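Local coordinates for beta-N-acetylglucosaminidase-like protein Glycoside hydrolase family 20 (PDB 6YHH) that probably removes terminal N-acetylglucosamine units from chitin fragments, as a glycoside hydrolase family 20 beta-N-acetylhexosaminidase of a chitin-degrading bacterium, at residues Lys361-Ile369 with Glu377-Gly385; Gly148-Pro159 with Gly446-Pro457. All coordinates share one frame; numbering follows the deposited sequence.

How the interactions relate
Both contacts are buried pairs of neighbouring parallel strands in the same curled sheet of the catalytic domain. Interaction 1 joins strands close in the chain. Interaction 2 brings together 148-159 and 446-457, nearly 290 residues apart, and interaction 1 lies within the loop it closes. Their chemistry differs beyond the strands. In 361-369 with 377-385, carboxylates of one segment take backbone and indole N-H groups of the other, beside an aromatic cluster. In interaction 2 an aspartate, an arginine and a threonine tie two loops together, and a bound Tris molecule lies against Trp451, Arg155 and Glu453. The two contacts touch where Trp366 packs on Trp451 and Met150, and His381 on Glu447.

Interaction 1: Lys361-Ile369 with Glu377-Gly385; sequences KQLMGWEEI and EAIVHSWRG
Glu367 OE1 is gripped by two backbone N-H groups of the facing segment. Trp383 N lies 2.8 Å from Glu367 OE1, nearly in line with its C-O bond. Arg384 N, 2.9 Å from Glu367 OE1, comes from above the carboxylate plane. Ser395 adds a further hydrogen bond to this oxygen. The chain of Glu367 is extended beyond CG, which carries the carboxylate across to the loop after strand 379-382. Glu368 instead bends at chi2 (94°). Its OE1 receives Trp383 NE1 at 2.9 Å in an almost straight bond, within the indole plane. Glu368 OE2 accepts from the backbone N of Glu317, the predicted proton donor.

Trp366 and His381 lie side by side in an offset stack, ring centroids 4.0 Å apart and planes at 16°. Glu230 takes the indole N-H of Trp366, and His381 NE2 is hydrogen-bonded to Ser409. Met364 CE sits over the opposite face of the His381 ring. The edge of Trp366 is turned toward the face of Trp383, with planes at 78°. The strands that carry this cluster pair in parallel, through backbone bonds such as Ile379 N to Leu363 O, 2.8 Å. Such adjacent parallel strands belong to a TIM barrel, with the aromatic cluster beside the predicted active site.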
loop_
_atom_site.group_PDB
_atom_site.type_symbol
_atom_site.label_atom_id
_atom_site.label_comp_id
_atom_site.label_asym_id
_atom_site.label_seq_id
_atom_site.Cartn_x
_atom_site.Cartn_y
_atom_site.Cartn_z
ATOM N N LYS A 361 25.269 -21.063 13.099
ATOM C CA LYS A 361 25.417 -19.941 12.134
ATOM C C LYS A 361 26.824 -19.579 11.863
ATOM O O LYS A 361 27.713 -19.611 12.747
ATOM C CB LYS A 361 24.708 -18.689 12.662
ATOM C CG LYS A 361 23.343 -18.948 13.256
ATOM C CD LYS A 361 22.388 -19.544 12.191
ATOM C CE LYS A 361 21.017 -19.804 12.758
ATOM N NZ LYS A 361 20.141 -20.598 11.841
ATOM N N GLN A 362 27.028 -19.249 10.612
ATOM C CA GLN A 362 28.259 -18.678 10.147
ATOM C C GLN A 362 28.213 -17.158 10.213
ATOM O O GLN A 362 27.152 -16.572 10.079
ATOM C CB GLN A 362 28.474 -19.048 8.698
ATOM C CG GLN A 362 28.802 -20.530 8.497
ATOM C CD GLN A 362 28.586 -21.030 7.087
ATOM O OE1 GLN A 362 29.314 -20.688 6.133
ATOM N NE2 GLN A 362 27.581 -21.892 6.935
ATOM N N LEU A 363 29.373 -16.554 10.457
ATOM C CA LEU A 363 29.462 -15.093 10.738
ATOM C C LEU A 363 29.761 -14.323 9.502
ATOM O O LEU A 363 30.586 -14.717 8.683
ATOM C CB LEU A 363 30.588 -14.873 11.785
ATOM C CG LEU A 363 30.840 -13.490 12.412
ATOM C CD1 LEU A 363 31.401 -13.626 13.787
ATOM C CD2 LEU A 363 31.675 -12.643 11.449
ATOM N N MET A 364 29.043 -13.211 9.325
ATOM C CA MET A 364 29.275 -12.266 8.251
ATOM C C MET A 364 29.436 -10.883 8.842
ATOM O O MET A 364 28.819 -10.566 9.834
ATOM C CB MET A 364 28.064 -12.359 7.302
ATOM C CG MET A 364 28.193 -11.441 6.075
ATOM S SD MET A 364 26.991 -11.882 4.831
ATOM C CE MET A 364 27.405 -10.664 3.562
ATOM N N GLY A 365 30.210 -10.057 8.188
ATOM C CA GLY A 365 30.361 -8.674 8.596
ATOM C C GLY A 365 30.851 -7.757 7.505
ATOM O O GLY A 365 31.454 -8.203 6.507
ATOM N N TRP A 366 30.639 -6.448 7.714
ATOM C CA TRP A 366 31.185 -5.432 6.825
ATOM C C TRP A 366 32.728 -5.487 6.850
ATOM O O TRP A 366 33.335 -5.951 7.817
ATOM C CB TRP A 366 30.702 -4.053 7.261
ATOM C CG TRP A 366 29.185 -3.922 7.201
ATOM C CD1 TRP A 366 28.355 -3.744 8.267
ATOM C CD2 TRP A 366 28.338 -3.888 6.025
ATOM N NE1 TRP A 366 27.057 -3.740 7.836
ATOM C CE2 TRP A 366 27.017 -3.812 6.474
ATOM C CE3 TRP A 366 28.562 -3.961 4.622
ATOM C CZ2 TRP A 366 25.940 -3.768 5.626
ATOM C CZ3 TRP A 366 27.486 -3.881 3.784
ATOM C CH2 TRP A 366 26.187 -3.772 4.277
ATOM N N GLU A 367 33.347 -5.100 5.754
ATOM C CA GLU A 367 34.767 -5.376 5.502
ATOM C C GLU A 367 35.725 -4.968 6.618
ATOM O O GLU A 367 36.840 -5.537 6.709
ATOM C CB GLU A 367 35.137 -4.726 4.162
ATOM C CG GLU A 367 35.154 -3.208 4.195
ATOM C CD GLU A 367 35.496 -2.623 2.872
ATOM O OE1 GLU A 367 34.678 -2.796 1.954
ATOM O OE2 GLU A 367 36.586 -1.979 2.769
ATOM N N GLU A 368 35.375 -3.966 7.410
ATOM C CA GLU A 368 36.222 -3.571 8.555
ATOM C C GLU A 368 36.613 -4.688 9.462
ATOM O O GLU A 368 37.714 -4.602 10.090
ATOM C CB GLU A 368 35.682 -2.407 9.351
ATOM C CG GLU A 368 35.514 -1.137 8.516
ATOM C CD GLU A 368 34.123 -0.916 7.924
ATOM O OE1 GLU A 368 33.533 -1.914 7.417
ATOM O OE2 GLU A 368 33.644 0.284 7.926
ATOM N N ILE A 369 35.820 -5.754 9.517
ATOM C CA ILE A 369 36.144 -6.867 10.383
ATOM C C ILE A 369 37.382 -7.650 9.983
ATOM O O ILE A 369 37.946 -8.420 10.803
ATOM C CB ILE A 369 34.969 -7.865 10.644
ATOM C CG1 ILE A 369 34.578 -8.647 9.399
ATOM C CG2 ILE A 369 33.757 -7.093 11.239
ATOM C CD1 ILE A 369 33.697 -9.847 9.687
ATOM N N GLU A 377 36.458 -18.669 7.879
ATOM C CA GLU A 377 35.060 -19.074 7.692
ATOM C C GLU A 377 34.097 -17.852 7.752
ATOM O O GLU A 377 32.923 -18.033 7.491
ATOM C CB GLU A 377 34.625 -20.053 8.750
ATOM C CG GLU A 377 35.501 -21.331 8.723
ATOM C CD GLU A 377 35.125 -22.295 9.829
ATOM O OE1 GLU A 377 35.996 -22.776 10.610
ATOM O OE2 GLU A 377 33.926 -22.583 9.916
ATOM N N ALA A 378 34.573 -16.694 8.144
ATOM C CA ALA A 378 33.699 -15.431 8.122
ATOM C C ALA A 378 33.496 -14.970 6.685
ATOM O O ALA A 378 34.415 -14.990 5.822
ATOM C CB ALA A 378 34.323 -14.320 8.909
ATOM N N ILE A 379 32.256 -14.549 6.401
ATOM C CA ILE A 379 31.970 -13.885 5.122
ATOM C C ILE A 379 32.214 -12.391 5.199
ATOM O O ILE A 379 31.756 -11.721 6.169
ATOM C CB ILE A 379 30.548 -14.180 4.715
ATOM C CG1 ILE A 379 30.406 -15.678 4.620
ATOM C CG2 ILE A 379 30.227 -13.537 3.384
ATOM C CD1 ILE A 379 29.059 -16.156 4.366
ATOM N N VAL A 380 32.964 -11.848 4.226
ATOM C CA VAL A 380 33.382 -10.452 4.241
ATOM C C VAL A 380 32.432 -9.694 3.312
ATOM O O VAL A 380 32.285 -10.098 2.152
ATOM C CB VAL A 380 34.845 -10.294 3.783
ATOM C CG1 VAL A 380 35.259 -8.812 3.568
ATOM C CG2 VAL A 380 35.719 -10.879 4.850
ATOM N N HIS A 381 31.839 -8.602 3.804
ATOM C CA HIS A 381 30.906 -7.829 3.018
ATOM C C HIS A 381 31.621 -6.557 2.551
ATOM O O HIS A 381 31.845 -5.629 3.316
ATOM C CB HIS A 381 29.653 -7.561 3.864
ATOM C CG HIS A 381 28.459 -7.197 3.063
ATOM N ND1 HIS A 381 27.212 -7.172 3.626
ATOM C CD2 HIS A 381 28.307 -6.833 1.754
ATOM C CE1 HIS A 381 26.322 -6.836 2.710
ATOM N NE2 HIS A 381 26.951 -6.592 1.568
ATOM N N SER A 382 32.007 -6.553 1.266
ATOM C CA SER A 382 32.754 -5.486 0.668
ATOM C C SER A 382 31.849 -4.324 0.262
ATOM O O SER A 382 31.014 -4.472 -0.643
ATOM C CB SER A 382 33.485 -6.029 -0.579
ATOM O OG SER A 382 34.226 -5.013 -1.246
ATOM N N TRP A 383 32.093 -3.161 0.857
ATOM C CA TRP A 383 31.246 -1.981 0.681
ATOM C C TRP A 383 31.940 -0.656 0.418
ATOM O O TRP A 383 31.287 0.276 -0.191
ATOM C CB TRP A 383 30.316 -1.828 1.869
ATOM C CG TRP A 383 30.950 -1.250 3.094
ATOM C CD1 TRP A 383 31.552 -1.929 4.072
ATOM C CD2 TRP A 383 30.931 0.132 3.518
ATOM N NE1 TRP A 383 31.960 -1.094 5.096
ATOM C CE2 TRP A 383 31.583 0.186 4.790
ATOM C CE3 TRP A 383 30.472 1.327 2.947
ATOM C CZ2 TRP A 383 31.767 1.378 5.478
ATOM C CZ3 TRP A 383 30.620 2.498 3.657
ATOM C CH2 TRP A 383 31.312 2.524 4.886
ATOM N N ARG A 384 33.227 -0.555 0.741
ATOM C CA ARG A 384 33.952 0.709 0.592
ATOM C C ARG A 384 34.566 0.872 -0.761
ATOM O O ARG A 384 35.026 -0.083 -1.376
ATOM C CB ARG A 384 34.949 0.831 1.736
ATOM C CG ARG A 384 34.283 0.811 3.090
ATOM C CD ARG A 384 35.267 0.770 4.209
ATOM N NE ARG A 384 35.996 1.970 4.203
ATOM C CZ ARG A 384 37.250 1.979 4.606
ATOM N NH1 ARG A 384 37.827 0.813 4.976
ATOM N NH2 ARG A 384 37.909 3.128 4.611
ATOM N N GLY A 385 34.625 2.113 -1.201
ATOM C CA GLY A 385 35.097 2.455 -2.522
ATOM C C GLY A 385 35.441 3.941 -2.549
ATOM O O GLY A 385 35.832 4.514 -1.542
HETATM O O HOH W 1 31.850 -20.058 6.167
HETATM O O HOH W 2 31.657 -18.223 9.968
#

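Interaction 2: Gly148-Pro159 with Gly446-Pro457; sequences GLMLDASRHFQP and GEATMWTELATP. With TRS (2-amino-2-hydroxymethyl-propane-1,3-diol), chain C.
Met150 and Trp451 cross at a slant, with the thioether laid over one face of the indole. Met150 CE is almost centred on the six-membered ring, 3.4 Å from the Trp451 ring centroid. The bend of Met150 at chi3 (76°) turns this methyl onto the ring. The bound Tris molecule, probably from the crystallisation liquor, takes the opposite face, its C1 lying 3.4 Å from Trp451 NE1.

Arg155 and Glu453 run side by side. Glu453 OE2 lies over the guanidinium face, 3.5 Å from Arg155 NH1, so the attraction is one of charge alone. In the guanidinium plane, Arg155 NH1 instead donates to Asp152 OD2 at 2.9 Å. Thr452 N reaches Asp152 OD2 from the carboxylate face opposite to Arg155 NH1, also at 2.9 Å. Asp152 OD1 accepts from Ser154 N, an Asx turn, and from Arg155 N, an Asx motif. These four bonds hold the carboxylate in place. Gln186 takes Arg155 NE. Arg155 NH2 donates to Tris O2, while Tris O3 accepts from Arg155 NH1 and donates to Glu453 OE2.

Farther along, His156 ND1 points in its ring plane at Thr452 O, 2.7 Å away. Thr452 OG1 donates to Asp152 O and accepts from His156 N.

Before these loops, strands 146-152 and 443-450 pair in parallel. Strand 177-184 flanks 146-152, strand 406-408 flanks 443-450, helix 160-172 packs on Leu149 and Pro457, and helix 460-464 touches Leu151, Gln158 and Met450.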
loop_
_atom_site.group_PDB
_atom_site.type_symbol
_atom_site.label_atom_id
_atom_site.label_comp_id
_atom_site.label_asym_id
_atom_site.label_seq_id
_atom_site.Cartn_x
_atom_site.Cartn_y
_atom_site.Cartn_z
ATOM N N GLY A 148 21.203 -10.370 -3.723
ATOM C CA GLY A 148 20.539 -9.817 -2.556
ATOM C C GLY A 148 20.066 -8.360 -2.596
ATOM O O GLY A 148 20.554 -7.525 -3.397
ATOM N N LEU A 149 19.080 -8.111 -1.768
ATOM C CA LEU A 149 18.695 -6.737 -1.360
ATOM C C LEU A 149 18.818 -6.670 0.159
ATOM O O LEU A 149 18.257 -7.528 0.836
ATOM C CB LEU A 149 17.206 -6.393 -1.701
ATOM C CG LEU A 149 16.692 -5.014 -1.291
ATOM C CD1 LEU A 149 17.367 -3.847 -1.972
ATOM C CD2 LEU A 149 15.162 -4.960 -1.527
ATOM N N MET A 150 19.461 -5.601 0.636
ATOM C CA MET A 150 19.476 -5.230 2.038
ATOM C C MET A 150 18.388 -4.181 2.283
ATOM O O MET A 150 18.363 -3.172 1.607
ATOM C CB MET A 150 20.798 -4.687 2.486
ATOM C CG MET A 150 20.861 -4.566 3.995
ATOM S SD MET A 150 22.047 -3.347 4.562
ATOM C CE MET A 150 20.983 -1.963 4.127
ATOM N N LEU A 151 17.547 -4.408 3.274
ATOM C CA LEU A 151 16.549 -3.382 3.736
ATOM C C LEU A 151 16.918 -2.856 5.118
ATOM O O LEU A 151 17.117 -3.657 6.058
ATOM C CB LEU A 151 15.155 -3.983 3.803
ATOM C CG LEU A 151 13.967 -3.084 4.237
ATOM C CD1 LEU A 151 12.639 -3.540 3.568
ATOM C CD2 LEU A 151 13.802 -3.067 5.735
ATOM N N ASP A 152 17.159 -1.560 5.199
ATOM C CA ASP A 152 17.452 -0.842 6.499
ATOM C C ASP A 152 16.145 -0.541 7.174
ATOM O O ASP A 152 15.341 0.312 6.711
ATOM C CB ASP A 152 18.235 0.407 6.161
ATOM C CG ASP A 152 18.517 1.321 7.311
ATOM O OD1 ASP A 152 18.111 1.065 8.494
ATOM O OD2 ASP A 152 19.129 2.389 7.023
ATOM N N ALA A 153 15.849 -1.293 8.239
ATOM C CA ALA A 153 14.619 -1.053 8.977
ATOM C C ALA A 153 14.832 -0.116 10.192
ATOM O O ALA A 153 13.890 0.202 10.924
ATOM C CB ALA A 153 14.046 -2.383 9.449
ATOM N N SER A 154 16.065 0.364 10.386
ATOM C CA SER A 154 16.373 1.203 11.536
ATOM C C SER A 154 16.139 2.724 11.252
ATOM O O SER A 154 15.514 3.417 12.045
ATOM C CB SER A 154 17.837 0.975 11.995
ATOM O OG SER A 154 18.199 1.863 13.035
ATOM N N ARG A 155 16.729 3.227 10.169
ATOM C CA ARG A 155 16.675 4.661 9.942
ATOM C C ARG A 155 15.201 5.122 9.784
ATOM O O ARG A 155 14.723 5.965 10.500
ATOM C CB ARG A 155 17.520 5.038 8.733
ATOM C CG ARG A 155 19.018 5.152 9.045
ATOM C CD ARG A 155 19.612 3.991 9.794
ATOM N NE ARG A 155 21.070 4.174 10.011
ATOM C CZ ARG A 155 21.995 3.988 9.090
ATOM N NH1 ARG A 155 21.692 3.515 7.872
ATOM N NH2 ARG A 155 23.230 4.352 9.314
ATOM N N HIS A 156 14.491 4.517 8.866
ATOM C CA HIS A 156 13.042 4.526 8.789
ATOM C C HIS A 156 12.528 3.107 8.828
ATOM O O HIS A 156 12.857 2.293 8.004
ATOM C CB HIS A 156 12.465 5.158 7.505
ATOM C CG HIS A 156 12.486 6.658 7.504
ATOM N ND1 HIS A 156 13.608 7.378 7.164
ATOM C CD2 HIS A 156 11.550 7.570 7.860
ATOM C CE1 HIS A 156 13.346 8.672 7.267
ATOM N NE2 HIS A 156 12.113 8.818 7.677
ATOM N N PHE A 157 11.712 2.856 9.840
ATOM C CA PHE A 157 11.082 1.570 10.012
ATOM C C PHE A 157 10.253 1.291 8.778
ATOM O O PHE A 157 9.487 2.182 8.280
ATOM C CB PHE A 157 10.288 1.496 11.296
ATOM C CG PHE A 157 9.549 0.198 11.493
ATOM C CD1 PHE A 157 10.275 -0.955 11.815
ATOM C CD2 PHE A 157 8.151 0.112 11.422
ATOM C CE1 PHE A 157 9.677 -2.170 11.968
ATOM C CE2 PHE A 157 7.542 -1.130 11.593
ATOM C CZ PHE A 157 8.303 -2.263 11.926
ATOM N N GLN A 158 10.344 0.056 8.315
ATOM C CA GLN A 158 9.569 -0.401 7.166
ATOM C C GLN A 158 8.614 -1.514 7.634
ATOM O O GLN A 158 9.049 -2.643 7.942
ATOM C CB GLN A 158 10.447 -0.909 6.072
ATOM C CG GLN A 158 11.558 0.049 5.661
ATOM C CD GLN A 158 11.012 1.315 5.025
ATOM O OE1 GLN A 158 10.031 1.304 4.343
ATOM N NE2 GLN A 158 11.680 2.406 5.311
ATOM N N PRO A 159 7.326 -1.211 7.666
ATOM C CA PRO A 159 6.354 -2.189 8.205
ATOM C C PRO A 159 6.305 -3.515 7.389
ATOM O O PRO A 159 6.811 -3.630 6.272
ATOM C CB PRO A 159 5.020 -1.453 8.092
ATOM C CG PRO A 159 5.386 -0.056 8.300
ATOM C CD PRO A 159 6.638 0.055 7.392
ATOM N N GLY A 446 26.420 -10.476 -5.010
ATOM C CA GLY A 446 26.312 -9.046 -4.666
ATOM C C GLY A 446 24.980 -8.750 -4.034
ATOM O O GLY A 446 24.065 -9.588 -4.042
ATOM N N GLU A 447 24.899 -7.520 -3.520
ATOM C CA GLU A 447 23.709 -7.071 -2.890
ATOM C C GLU A 447 23.487 -5.568 -3.004
ATOM O O GLU A 447 24.372 -4.790 -2.644
ATOM C CB GLU A 447 23.835 -7.519 -1.468
ATOM C CG GLU A 447 22.749 -7.204 -0.576
ATOM C CD GLU A 447 23.043 -7.838 0.817
ATOM O OE1 GLU A 447 23.283 -7.049 1.749
ATOM O OE2 GLU A 447 23.017 -9.097 0.979
ATOM N N ALA A 448 22.292 -5.219 -3.440
ATOM C CA ALA A 448 21.830 -3.793 -3.436
ATOM C C ALA A 448 21.533 -3.441 -1.990
ATOM O O ALA A 448 20.898 -4.268 -1.272
ATOM C CB ALA A 448 20.602 -3.628 -4.296
ATOM N N THR A 449 21.958 -2.260 -1.553
ATOM C CA THR A 449 21.731 -1.848 -0.175
ATOM C C THR A 449 20.817 -0.643 -0.093
ATOM O O THR A 449 21.205 0.459 -0.434
ATOM C CB THR A 449 23.013 -1.490 0.594
ATOM O OG1 THR A 449 23.722 -0.410 -0.086
ATOM C CG2 THR A 449 23.921 -2.688 0.725
ATOM N N MET A 450 19.598 -0.841 0.378
ATOM C CA MET A 450 18.660 0.263 0.594
ATOM C C MET A 450 18.673 0.787 2.011
ATOM O O MET A 450 17.867 0.378 2.877
ATOM C CB MET A 450 17.229 -0.071 0.214
ATOM C CG MET A 450 16.345 1.195 0.201
ATOM S SD MET A 450 16.926 2.452 -0.953
ATOM C CE MET A 450 16.152 3.892 -0.201
ATOM N N TRP A 451 19.648 1.638 2.268
ATOM C CA TRP A 451 19.739 2.461 3.468
ATOM C C TRP A 451 18.555 3.463 3.486
ATOM O O TRP A 451 18.176 3.986 2.440
ATOM C CB TRP A 451 21.037 3.159 3.569
ATOM C CG TRP A 451 22.217 2.256 3.485
ATOM C CD1 TRP A 451 22.987 2.011 2.390
ATOM C CD2 TRP A 451 22.620 1.301 4.467
ATOM N NE1 TRP A 451 23.924 1.016 2.663
ATOM C CE2 TRP A 451 23.671 0.537 3.910
ATOM C CE3 TRP A 451 22.184 1.007 5.730
ATOM C CZ2 TRP A 451 24.377 -0.414 4.656
ATOM C CZ3 TRP A 451 22.870 0.074 6.473
ATOM C CH2 TRP A 451 23.931 -0.635 5.951
ATOM N N THR A 452 17.949 3.669 4.667
ATOM C CA THR A 452 16.673 4.418 4.727
ATOM C C THR A 452 16.666 5.738 5.469
ATOM O O THR A 452 15.578 6.231 5.795
ATOM C CB THR A 452 15.544 3.501 5.193
ATOM O OG1 THR A 452 15.824 2.961 6.503
ATOM C CG2 THR A 452 15.269 2.401 4.244
ATOM N N GLU A 453 17.813 6.415 5.554
ATOM C CA GLU A 453 17.819 7.782 6.065
ATOM C C GLU A 453 16.785 8.652 5.395
ATOM O O GLU A 453 16.114 9.476 6.077
ATOM C CB GLU A 453 19.137 8.457 5.870
ATOM C CG GLU A 453 20.314 7.903 6.685
ATOM C CD GLU A 453 21.083 6.760 6.137
ATOM O OE1 GLU A 453 20.556 6.016 5.258
ATOM O OE2 GLU A 453 22.280 6.658 6.563
ATOM N N LEU A 454 16.670 8.530 4.046
ATOM C CA LEU A 454 15.878 9.396 3.263
ATOM C C LEU A 454 14.737 8.694 2.495
ATOM O O LEU A 454 14.347 9.157 1.424
ATOM C CB LEU A 454 16.749 10.188 2.265
ATOM C CG LEU A 454 17.931 10.960 2.883
ATOM C CD1 LEU A 454 18.864 11.624 1.816
ATOM C CD2 LEU A 454 17.454 11.994 3.950
ATOM N N ALA A 455 14.263 7.589 3.034
ATOM C CA ALA A 455 13.141 6.845 2.435
ATOM C C ALA A 455 12.191 6.389 3.512
ATOM O O ALA A 455 12.536 5.583 4.353
ATOM C CB ALA A 455 13.639 5.700 1.634
ATOM N N THR A 456 10.958 6.811 3.379
ATOM C CA THR A 456 9.866 6.370 4.270
ATOM C C THR A 456 9.252 5.137 3.688
ATOM O O THR A 456 9.547 4.769 2.560
ATOM C CB THR A 456 8.796 7.460 4.313
ATOM O OG1 THR A 456 8.363 7.706 2.954
ATOM C CG2 THR A 456 9.365 8.763 4.925
ATOM N N PRO A 457 8.339 4.517 4.419
ATOM C CA PRO A 457 7.594 3.401 3.770
ATOM C C PRO A 457 6.880 3.812 2.518
ATOM O O PRO A 457 6.658 2.968 1.645
ATOM C CB PRO A 457 6.562 3.018 4.837
ATOM C CG PRO A 457 7.286 3.374 6.084
ATOM C CD PRO A 457 8.047 4.623 5.861
HETATM C C TRS C . 25.851 3.710 5.750
HETATM C C1 TRS C . 25.785 3.273 4.346
HETATM C C2 TRS C . 25.353 2.538 6.587
HETATM C C3 TRS C . 24.971 4.913 5.962
HETATM N N TRS C . 27.235 4.106 6.117
HETATM O O1 TRS C . 26.385 4.264 3.507
HETATM O O2 TRS C . 25.202 2.944 7.895
HETATM O O3 TRS C . 23.653 4.636 5.536
#